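Fat acid-binding protein (Eubacterium ventriosum, PDB 3NYI) holds one molecule of stearic acid and, as a member of the DegV family, probably functions in lipid binding. Local coordinates at residues A[123-128]-A[199-204]; A[128-133]-A[160-165]; A[135-140]-A[288-293]. All blocks are in the same frame, centred on the assembly; numbering follows the deposited sequence.

Contact 1: residues A[123-128]-A[199-204]; sequences DSKQNT and MKDGDI. With STE (stearic acid), chain C.
Met-199, present as selenomethionine, reaches from strand 194-200 into the loop between strand 119-123 and helix 128-143 and makes the dense half of this contact. Its side chain is extended, CG anti to the backbone N (chi1 -178°), and its CE lies 3.5 Å from both Lys-125 O and Gln-126 C. The SE atom rests 3.8 Å from Asn-127 CB. Beside it the type I' turn running from Lys-200 to Asp-203 presses its backbone on the loop: Gly-202 CA gives a CA-H...O contact of 3.1 Å to Lys-125 O, with 153° at the hydrogen. At the backbone angles of Gly-202 a CB would be jammed against Asp-201 O, so the turn favours glycine here, and it would also come near Lys-125 CE. Water 1 bridges Lys-125 O and Gly-202 N. Asx and ST turns built on Asp-123 and Ser-124 hold the loop in shape, the Ser-124 hydroxyl accepting from Gln-126 N.

The other side is loose and wet. Lys-125 and Asp-201 run alongside each other, yet NZ stays 4.0 Å from OD1, beyond a salt bridge. Water 2 links Lys-125 NZ, weakly, to the backbone Asp-201 O, to which it donates at 2.8 Å.

Beyond Met-199 the loop reaches stearic acid. Asn-127 ND2, hydrogen-bonded to Ser-276, comes within 3.3 Å of ligand atom C12, while Ile-204 CG2 touches C11. The chemistry implies a division of labour: the selenomethionine end fills the join between loop and turn, Asn-127, Thr-128 and Ile-204 meet the chain of the ligand, and water links the polar backbone atoms and the lysine amine, whose attraction to Asp-201 is probably weakened by solvent.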
loop_
_atom_site.group_PDB
_atom_site.type_symbol
_atom_site.label_atom_id
_atom_site.label_comp_id
_atom_site.label_asym_id
_atom_site.label_seq_id
_atom_site.Cartn_x
_atom_site.Cartn_y
_atom_site.Cartn_z
ATOM N N ASP A 123 1.904 -11.802 -4.476
ATOM C CA ASP A 123 1.500 -11.295 -3.158
ATOM C C ASP A 123 2.590 -10.338 -2.674
ATOM O O ASP A 123 3.646 -10.766 -2.201
ATOM C CB ASP A 123 1.367 -12.477 -2.183
ATOM C CG ASP A 123 1.107 -12.044 -0.732
ATOM O OD1 ASP A 123 0.789 -10.862 -0.470
ATOM O OD2 ASP A 123 1.234 -12.911 0.160
ATOM N N SER A 124 2.359 -9.040 -2.801
ATOM C CA SER A 124 3.403 -8.069 -2.465
ATOM C C SER A 124 3.857 -8.134 -1.002
ATOM O O SER A 124 4.977 -7.731 -0.689
ATOM C CB SER A 124 2.936 -6.640 -2.775
ATOM O OG SER A 124 2.070 -6.141 -1.767
ATOM N N LYS A 125 2.978 -8.635 -0.133
ATOM C CA LYS A 125 3.139 -8.601 1.322
ATOM C C LYS A 125 3.162 -7.174 1.863
ATOM O O LYS A 125 3.548 -6.947 3.008
ATOM C CB LYS A 125 4.412 -9.362 1.782
ATOM C CG LYS A 125 4.491 -10.780 1.229
ATOM C CD LYS A 125 5.637 -11.587 1.838
ATOM C CE LYS A 125 5.378 -11.890 3.308
ATOM N NZ LYS A 125 6.424 -12.796 3.896
ATOM N N GLN A 126 2.739 -6.220 1.042
ATOM C CA GLN A 126 2.721 -4.815 1.442
ATOM C C GLN A 126 1.317 -4.209 1.311
ATOM O O GLN A 126 0.322 -4.911 1.064
ATOM C CB GLN A 126 3.662 -4.014 0.534
ATOM C CG GLN A 126 4.991 -4.700 0.220
ATOM C CD GLN A 126 5.816 -5.050 1.468
ATOM O OE1 GLN A 126 5.793 -4.337 2.468
ATOM N NE2 GLN A 126 6.560 -6.160 1.395
ATOM N N ASN A 127 1.259 -2.893 1.462
ATOM C CA ASN A 127 0.027 -2.131 1.250
ATOM C C ASN A 127 0.454 -0.698 1.019
ATOM O O ASN A 127 1.574 -0.302 1.404
ATOM C CB ASN A 127 -0.864 -2.216 2.496
ATOM C CG ASN A 127 -2.191 -1.502 2.331
ATOM O OD1 ASN A 127 -2.651 -1.250 1.209
ATOM N ND2 ASN A 127 -2.813 -1.148 3.465
ATOM N N THR A 128 -0.420 0.076 0.384
ATOM C CA THR A 128 -0.198 1.508 0.187
ATOM C C THR A 128 1.292 1.834 -0.082
ATOM O O THR A 128 1.870 1.288 -1.038
ATOM C CB THR A 128 -0.881 2.381 1.321
ATOM O OG1 THR A 128 -0.662 3.780 1.083
ATOM C CG2 THR A 128 -0.414 1.986 2.752
HETATM N N MSE A 199 4.171 -1.961 9.869
HETATM C CA MSE A 199 3.849 -3.037 8.942
HETATM C C MSE A 199 5.121 -3.726 8.495
HETATM O O MSE A 199 6.036 -3.090 7.964
HETATM C CB MSE A 199 3.084 -2.539 7.711
HETATM C CG MSE A 199 2.729 -3.685 6.782
HETATM SE SE MSE A 199 1.590 -3.201 5.262
HETATM C CE MSE A 199 1.179 -5.045 4.703
ATOM N N LYS A 200 5.187 -5.031 8.716
ATOM C CA LYS A 200 6.337 -5.781 8.258
ATOM C C LYS A 200 5.940 -7.220 8.092
ATOM O O LYS A 200 5.038 -7.719 8.792
ATOM C CB LYS A 200 7.500 -5.658 9.249
ATOM C CG LYS A 200 7.421 -6.583 10.449
ATOM C CD LYS A 200 8.712 -6.449 11.299
ATOM C CE LYS A 200 8.692 -7.364 12.515
ATOM N NZ LYS A 200 9.961 -7.253 13.327
ATOM N N ASP A 201 6.595 -7.881 7.147
ATOM C CA ASP A 201 6.346 -9.296 6.932
ATOM C C ASP A 201 4.873 -9.556 6.582
ATOM O O ASP A 201 4.329 -10.606 6.926
ATOM C CB ASP A 201 6.701 -10.079 8.193
ATOM C CG ASP A 201 7.557 -11.272 7.902
ATOM O OD1 ASP A 201 7.011 -12.393 7.863
ATOM O OD2 ASP A 201 8.777 -11.083 7.698
ATOM N N GLY A 202 4.221 -8.591 5.939
ATOM C CA GLY A 202 2.858 -8.804 5.457
ATOM C C GLY A 202 1.712 -8.468 6.393
ATOM O O GLY A 202 0.532 -8.623 6.019
ATOM N N ASP A 203 2.028 -7.979 7.592
ATOM C CA ASP A 203 0.996 -7.714 8.585
ATOM C C ASP A 203 1.358 -6.505 9.465
ATOM O O ASP A 203 2.469 -5.979 9.372
ATOM C CB ASP A 203 0.817 -8.967 9.457
ATOM C CG ASP A 203 -0.582 -9.081 10.070
ATOM O OD1 ASP A 203 -1.343 -8.087 10.066
ATOM O OD2 ASP A 203 -0.922 -10.182 10.559
ATOM N N ILE A 204 0.443 -6.093 10.346
ATOM C CA ILE A 204 0.720 -4.986 11.278
ATOM C C ILE A 204 0.953 -5.425 12.721
ATOM O O ILE A 204 0.399 -6.421 13.184
ATOM C CB ILE A 204 -0.371 -3.896 11.239
ATOM C CG1 ILE A 204 -1.769 -4.518 11.316
ATOM C CG2 ILE A 204 -0.257 -3.077 9.932
ATOM C CD1 ILE A 204 -2.894 -3.464 11.327
HETATM C C1 STE C . -10.738 -6.055 0.978
HETATM O O1 STE C . -10.438 -7.123 0.539
HETATM O O2 STE C . -11.858 -5.869 1.353
HETATM C C2 STE C . -9.634 -5.012 1.269
HETATM C C3 STE C . -9.248 -5.031 2.770
HETATM C C4 STE C . -8.225 -3.907 3.069
HETATM C C5 STE C . -7.634 -4.054 4.489
HETATM C C6 STE C . -6.661 -2.887 4.778
HETATM C C7 STE C . -6.129 -2.948 6.232
HETATM C C8 STE C . -5.047 -1.851 6.402
HETATM C C9 STE C . -4.487 -1.837 7.843
HETATM C C10 STE C . -3.478 -0.663 7.974
HETATM C C11 STE C . -2.167 -1.070 7.300
HETATM C C12 STE C . -1.595 -0.048 6.289
HETATM C C13 STE C . -2.040 1.407 6.511
HETATM C C14 STE C . -0.760 2.281 6.405
HETATM C C15 STE C . -1.117 3.773 6.212
HETATM C C16 STE C . 0.149 4.621 6.486
HETATM C C17 STE C . 0.980 4.752 5.191
HETATM C C18 STE C . 2.157 5.734 5.388
HETATM O O HOH W 1 5.191 -5.986 5.160
HETATM O O HOH W 2 4.279 -13.284 6.278
HETATM O O HOH W 3 5.685 -2.829 4.889
#

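Contact 2: residues A[128-133]-A[160-165]; sequences TVTQAL and ASARIF. With STE (stearic acid), chain C.
Helix 128-143 packs its first turn on strand 163-167 of the six-stranded mixed sheet, with Thr-130 meeting Ala-162 and Ile-164 beside the tail of stearic acid. The axes of the short segments approach to 8.0 Å and run roughly antiparallel, at 149°. Thr-130 is wedged closest: its CG2 lies 3.2 Å from Arg-163 O and also leans on Ala-162 CB. With chi1 at 40°, OG1 is tucked in over its own backbone, 3.3 Å from Ile-164 CG1. The polar need of this buried hydroxyl is met by Asn-127 O in the loop just before the helix, to which it hydrogen-bonds.

Ile-164 and Val-129 pass each other with their ends pointing opposite ways, Ile-164 CG1 4.0 Å from Val-129 CG1, and Ile-164 CD1 reaches Thr-128 CG2. The same three residues turn methyl groups to the ligand: Ile-164 CG2 lies 3.8 Å from C17, Val-129 CG1 touches C18, and Thr-128 CG2 is 3.7 Å from C14. Thr-128 OG1 is engaged by Asp-14.

Arg-163 points its CB away from the helix, and its NH1 donates in the guanidinium plane to Ala-160 O (2.8 Å) and Ala-162 O, so two bonds fix the group over the end of helix 148-161, where its charge is probably favourable. Across the contact no hydrogen bond forms; it is held by packing, and the methyl groups of Thr-128, Val-129 and Ile-164 offer an apolar surface to the far end of the ligand chain.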
loop_
_atom_site.group_PDB
_atom_site.type_symbol
_atom_site.label_atom_id
_atom_site.label_comp_id
_atom_site.label_asym_id
_atom_site.label_seq_id
_atom_site.Cartn_x
_atom_site.Cartn_y
_atom_site.Cartn_z
ATOM N N THR A 128 -0.420 0.076 0.384
ATOM C CA THR A 128 -0.198 1.508 0.187
ATOM C C THR A 128 1.292 1.834 -0.082
ATOM O O THR A 128 1.870 1.288 -1.038
ATOM C CB THR A 128 -0.881 2.381 1.321
ATOM O OG1 THR A 128 -0.662 3.780 1.083
ATOM C CG2 THR A 128 -0.414 1.986 2.752
ATOM N N VAL A 129 1.900 2.711 0.720
ATOM C CA VAL A 129 3.259 3.199 0.413
ATOM C C VAL A 129 4.293 2.081 0.100
ATOM O O VAL A 129 5.096 2.236 -0.817
ATOM C CB VAL A 129 3.794 4.210 1.484
ATOM C CG1 VAL A 129 4.010 3.519 2.837
ATOM C CG2 VAL A 129 5.097 4.926 1.002
ATOM N N THR A 130 4.282 0.974 0.849
ATOM C CA THR A 130 5.289 -0.059 0.608
ATOM C C THR A 130 4.925 -0.914 -0.592
ATOM O O THR A 130 5.781 -1.496 -1.203
ATOM C CB THR A 130 5.570 -0.979 1.825
ATOM O OG1 THR A 130 4.345 -1.290 2.491
ATOM C CG2 THR A 130 6.566 -0.314 2.832
ATOM N N GLN A 131 3.636 -1.016 -0.914
ATOM C CA GLN A 131 3.270 -1.669 -2.139
ATOM C C GLN A 131 3.734 -0.800 -3.300
ATOM O O GLN A 131 4.260 -1.316 -4.281
ATOM C CB GLN A 131 1.746 -1.900 -2.211
ATOM C CG GLN A 131 1.325 -2.839 -3.337
ATOM C CD GLN A 131 -0.168 -3.137 -3.239
ATOM O OE1 GLN A 131 -0.758 -3.000 -2.163
ATOM N NE2 GLN A 131 -0.783 -3.528 -4.352
ATOM N N ALA A 132 3.549 0.518 -3.192
ATOM C CA ALA A 132 4.068 1.436 -4.217
ATOM C C ALA A 132 5.612 1.363 -4.342
ATOM O O ALA A 132 6.166 1.320 -5.456
ATOM C CB ALA A 132 3.622 2.863 -3.916
ATOM N N LEU A 133 6.296 1.329 -3.202
ATOM C CA LEU A 133 7.773 1.201 -3.207
ATOM C C LEU A 133 8.244 -0.090 -3.871
ATOM O O LEU A 133 9.230 -0.089 -4.613
ATOM C CB LEU A 133 8.326 1.273 -1.777
ATOM C CG LEU A 133 8.294 2.681 -1.179
ATOM C CD1 LEU A 133 8.569 2.644 0.321
ATOM C CD2 LEU A 133 9.311 3.590 -1.910
ATOM N N ALA A 160 11.042 -8.420 2.283
ATOM C CA ALA A 160 11.441 -8.553 3.689
ATOM C C ALA A 160 11.951 -7.230 4.292
ATOM O O ALA A 160 11.827 -6.995 5.501
ATOM C CB ALA A 160 12.493 -9.647 3.840
ATOM N N SER A 161 12.511 -6.366 3.448
ATOM C CA SER A 161 13.128 -5.127 3.917
ATOM C C SER A 161 12.105 -4.017 4.075
ATOM O O SER A 161 12.361 -3.034 4.774
ATOM C CB SER A 161 14.222 -4.655 2.951
ATOM O OG SER A 161 13.643 -4.008 1.816
ATOM N N ALA A 162 10.942 -4.157 3.427
ATOM C CA ALA A 162 9.955 -3.093 3.449
ATOM C C ALA A 162 9.366 -2.870 4.836
ATOM O O ALA A 162 9.100 -3.829 5.570
ATOM C CB ALA A 162 8.792 -3.392 2.411
ATOM N N ARG A 163 9.134 -1.607 5.192
ATOM C CA ARG A 163 8.444 -1.281 6.448
ATOM C C ARG A 163 7.513 -0.098 6.247
ATOM O O ARG A 163 7.854 0.839 5.526
ATOM C CB ARG A 163 9.430 -0.858 7.543
ATOM C CG ARG A 163 10.412 -1.916 8.031
ATOM C CD ARG A 163 9.676 -3.037 8.770
ATOM N NE ARG A 163 10.635 -3.963 9.369
ATOM C CZ ARG A 163 11.208 -4.964 8.723
ATOM N NH1 ARG A 163 10.910 -5.188 7.445
ATOM N NH2 ARG A 163 12.079 -5.745 9.355
ATOM N N ILE A 164 6.370 -0.105 6.927
ATOM C CA ILE A 164 5.622 1.129 7.102
ATOM C C ILE A 164 5.641 1.476 8.572
ATOM O O ILE A 164 5.414 0.611 9.418
ATOM C CB ILE A 164 4.118 1.024 6.683
ATOM C CG1 ILE A 164 3.962 0.422 5.292
ATOM C CG2 ILE A 164 3.481 2.421 6.737
ATOM C CD1 ILE A 164 2.478 0.279 4.836
ATOM N N PHE A 165 5.890 2.743 8.872
ATOM C CA PHE A 165 5.816 3.249 10.232
ATOM C C PHE A 165 4.764 4.342 10.240
ATOM O O PHE A 165 4.878 5.313 9.503
ATOM C CB PHE A 165 7.176 3.837 10.637
ATOM C CG PHE A 165 8.300 2.853 10.552
ATOM C CD1 PHE A 165 8.453 1.885 11.532
ATOM C CD2 PHE A 165 9.190 2.871 9.479
ATOM C CE1 PHE A 165 9.492 0.945 11.458
ATOM C CE2 PHE A 165 10.224 1.944 9.399
ATOM C CZ PHE A 165 10.371 0.976 10.395
HETATM C C1 STE C . -10.738 -6.055 0.978
HETATM O O1 STE C . -10.438 -7.123 0.539
HETATM O O2 STE C . -11.858 -5.869 1.353
HETATM C C2 STE C . -9.634 -5.012 1.269
HETATM C C3 STE C . -9.248 -5.031 2.770
HETATM C C4 STE C . -8.225 -3.907 3.069
HETATM C C5 STE C . -7.634 -4.054 4.489
HETATM C C6 STE C . -6.661 -2.887 4.778
HETATM C C7 STE C . -6.129 -2.948 6.232
HETATM C C8 STE C . -5.047 -1.851 6.402
HETATM C C9 STE C . -4.487 -1.837 7.843
HETATM C C10 STE C . -3.478 -0.663 7.974
HETATM C C11 STE C . -2.167 -1.070 7.300
HETATM C C12 STE C . -1.595 -0.048 6.289
HETATM C C13 STE C . -2.040 1.407 6.511
HETATM C C14 STE C . -0.760 2.281 6.405
HETATM C C15 STE C . -1.117 3.773 6.212
HETATM C C16 STE C . 0.149 4.621 6.486
HETATM C C17 STE C . 0.980 4.752 5.191
HETATM C C18 STE C . 2.157 5.734 5.388
#

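Contact 3: residues A[135-140]-A[288-293]; sequences IDQFVR and GVIRKY
Gln-137 supplies the one hydrogen bond across this contact, its OE1 accepting from Tyr-293 N at 2.8 Å with an N-H...O angle of 162°. The donor stands above the carbonyl plane of the amide. A bend at chi2 (-64°) turns CD toward the 291-293 backbone, and OE1 also lies at the edge of the tyrosine ring, 3.5 Å from CD2. Amide and ring planes are turned 51° apart. The Tyr-293 hydroxyl is hydrogen-bonded to Asp-144.

Carbon contacts flank the bond. Gln-137 CG passes Ile-290 CG2 at 4.0 Å, and Arg-140 CB meets Tyr-293 CE2 obliquely at 4.2 Å. Here helix 128-143 packs against strand 285-291, an inner strand of the mixed sheet flanked by antiparallel neighbours 163-167 and 236-242, and against the chain just past its end. An alanine in place of Gln-137 would probably leave Tyr-293 N without its acceptor and open a gap beside Ile-290 CG2.

Ionic bonds hold the helix side. Arg-140 NE, one turn on from Asp-136, donates to its OD2 at 2.8 Å from above the carboxylate plane, and NH2 forms a salt bridge with Asp-265.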
loop_
_atom_site.group_PDB
_atom_site.type_symbol
_atom_site.label_atom_id
_atom_site.label_comp_id
_atom_site.label_asym_id
_atom_site.label_seq_id
_atom_site.Cartn_x
_atom_site.Cartn_y
_atom_site.Cartn_z
ATOM N N ILE A 135 6.542 -1.980 -6.146
ATOM C CA ILE A 135 6.286 -1.885 -7.563
ATOM C C ILE A 135 7.349 -1.021 -8.232
ATOM O O ILE A 135 7.889 -1.367 -9.280
ATOM C CB ILE A 135 4.894 -1.306 -7.833
ATOM C CG1 ILE A 135 3.838 -2.342 -7.445
ATOM C CG2 ILE A 135 4.764 -0.958 -9.288
ATOM C CD1 ILE A 135 2.404 -1.745 -7.271
ATOM N N ASP A 136 7.656 0.099 -7.603
ATOM C CA ASP A 136 8.674 0.998 -8.136
ATOM C C ASP A 136 10.070 0.358 -8.217
ATOM O O ASP A 136 10.805 0.595 -9.172
ATOM C CB ASP A 136 8.709 2.311 -7.344
ATOM C CG ASP A 136 9.670 3.323 -7.945
ATOM O OD1 ASP A 136 9.482 3.696 -9.127
ATOM O OD2 ASP A 136 10.626 3.706 -7.240
ATOM N N GLN A 137 10.438 -0.467 -7.242
ATOM C CA GLN A 137 11.708 -1.185 -7.363
ATOM C C GLN A 137 11.661 -2.092 -8.592
ATOM O O GLN A 137 12.625 -2.184 -9.335
ATOM C CB GLN A 137 12.030 -1.993 -6.106
ATOM C CG GLN A 137 12.491 -1.140 -4.926
ATOM C CD GLN A 137 13.807 -0.420 -5.216
ATOM O OE1 GLN A 137 14.774 -1.042 -5.641
ATOM N NE2 GLN A 137 13.835 0.897 -5.002
ATOM N N PHE A 138 10.519 -2.741 -8.821
ATOM C CA PHE A 138 10.369 -3.615 -9.977
ATOM C C PHE A 138 10.441 -2.817 -11.278
ATOM O O PHE A 138 11.117 -3.217 -12.219
ATOM C CB PHE A 138 9.033 -4.385 -9.911
ATOM C CG PHE A 138 9.064 -5.680 -10.657
ATOM C CD1 PHE A 138 9.614 -6.810 -10.070
ATOM C CD2 PHE A 138 8.576 -5.764 -11.954
ATOM C CE1 PHE A 138 9.675 -8.004 -10.755
ATOM C CE2 PHE A 138 8.629 -6.959 -12.650
ATOM C CZ PHE A 138 9.177 -8.082 -12.048
ATOM N N VAL A 139 9.735 -1.688 -11.323
ATOM C CA VAL A 139 9.792 -0.792 -12.478
ATOM C C VAL A 139 11.233 -0.351 -12.749
ATOM O O VAL A 139 11.687 -0.344 -13.897
ATOM C CB VAL A 139 8.893 0.449 -12.287
ATOM C CG1 VAL A 139 9.212 1.515 -13.345
ATOM C CG2 VAL A 139 7.412 0.050 -12.324
ATOM N N ARG A 140 11.949 -0.002 -11.687
ATOM C CA ARG A 140 13.363 0.380 -11.807
ATOM C C ARG A 140 14.218 -0.733 -12.411
ATOM O O ARG A 140 14.991 -0.498 -13.345
ATOM C CB ARG A 140 13.936 0.777 -10.453
ATOM C CG ARG A 140 13.390 2.069 -9.883
ATOM C CD ARG A 140 13.908 2.281 -8.468
ATOM N NE ARG A 140 13.327 3.472 -7.853
ATOM C CZ ARG A 140 14.045 4.425 -7.270
ATOM N NH1 ARG A 140 15.373 4.324 -7.215
ATOM N NH2 ARG A 140 13.437 5.478 -6.741
ATOM N N GLY A 288 7.055 4.950 4.532
ATOM C CA GLY A 288 7.446 3.615 4.126
ATOM C C GLY A 288 8.884 3.625 3.648
ATOM O O GLY A 288 9.391 4.644 3.154
ATOM N N VAL A 289 9.561 2.498 3.811
ATOM C CA VAL A 289 10.936 2.393 3.347
ATOM C C VAL A 289 11.106 1.047 2.678
ATOM O O VAL A 289 10.366 0.102 2.965
ATOM C CB VAL A 289 11.966 2.527 4.506
ATOM C CG1 VAL A 289 11.647 3.753 5.339
ATOM C CG2 VAL A 289 11.976 1.251 5.372
ATOM N N ILE A 290 12.075 0.959 1.784
ATOM C CA ILE A 290 12.410 -0.315 1.168
ATOM C C ILE A 290 13.853 -0.262 0.721
ATOM O O ILE A 290 14.378 0.823 0.449
ATOM C CB ILE A 290 11.485 -0.628 -0.049
ATOM C CG1 ILE A 290 11.524 -2.121 -0.406
ATOM C CG2 ILE A 290 11.888 0.222 -1.246
ATOM C CD1 ILE A 290 10.396 -2.572 -1.407
ATOM N N ARG A 291 14.500 -1.423 0.637
ATOM C CA ARG A 291 15.899 -1.475 0.216
ATOM C C ARG A 291 15.995 -1.122 -1.260
ATOM O O ARG A 291 15.113 -1.471 -2.037
ATOM C CB ARG A 291 16.497 -2.875 0.417
ATOM C CG ARG A 291 17.019 -3.164 1.807
ATOM C CD ARG A 291 18.281 -2.380 2.082
ATOM N NE ARG A 291 19.399 -2.846 1.272
ATOM C CZ ARG A 291 20.293 -3.744 1.678
ATOM N NH1 ARG A 291 20.195 -4.297 2.883
ATOM N NH2 ARG A 291 21.278 -4.098 0.870
ATOM N N LYS A 292 17.065 -0.431 -1.645
ATOM C CA LYS A 292 17.344 -0.237 -3.071
ATOM C C LYS A 292 17.851 -1.550 -3.646
ATOM O O LYS A 292 18.822 -2.115 -3.141
ATOM C CB LYS A 292 18.402 0.847 -3.291
ATOM C CG LYS A 292 18.119 2.168 -2.622
ATOM C CD LYS A 292 19.457 2.915 -2.463
ATOM C CE LYS A 292 19.266 4.375 -2.123
ATOM N NZ LYS A 292 20.581 5.081 -2.135
ATOM N N TYR A 293 17.204 -2.044 -4.700
ATOM C CA TYR A 293 17.603 -3.341 -5.259
ATOM C C TYR A 293 19.106 -3.428 -5.572
ATOM O O TYR A 293 19.694 -4.496 -5.448
ATOM C CB TYR A 293 16.780 -3.707 -6.500
ATOM C CG TYR A 293 17.321 -3.125 -7.785
ATOM C CD1 TYR A 293 18.279 -3.808 -8.529
ATOM C CD2 TYR A 293 16.878 -1.892 -8.252
ATOM C CE1 TYR A 293 18.788 -3.273 -9.704
ATOM C CE2 TYR A 293 17.376 -1.356 -9.427
ATOM C CZ TYR A 293 18.332 -2.048 -10.145
ATOM O OH TYR A 293 18.823 -1.515 -11.315
#

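How the contacts relate
Along the chain the first segments come in order, 123-128, 128-133 and 135-140, carrying the path from the loop into helix 128-143. Their partners follow as 160-165, 199-204 and 288-293, so contact 2 is nested within contact 1, and contact 3 crosses both. Centres of contacts 1 and 2 lie 7 Å apart, of 2 and 3 9 Å, and of 1 and 3 14 Å. All three reach one mixed sheet, in which strands 194-200, 163-167 and 285-291 are consecutive; Met-199 N is probably hydrogen-bonded to Ile-164 O, as Val-289 N is to Arg-163 O. Contacts 1 and 2 share Thr-128 and touch stearic acid, whereas contact 3 joins helix and sheet farther from the ligand.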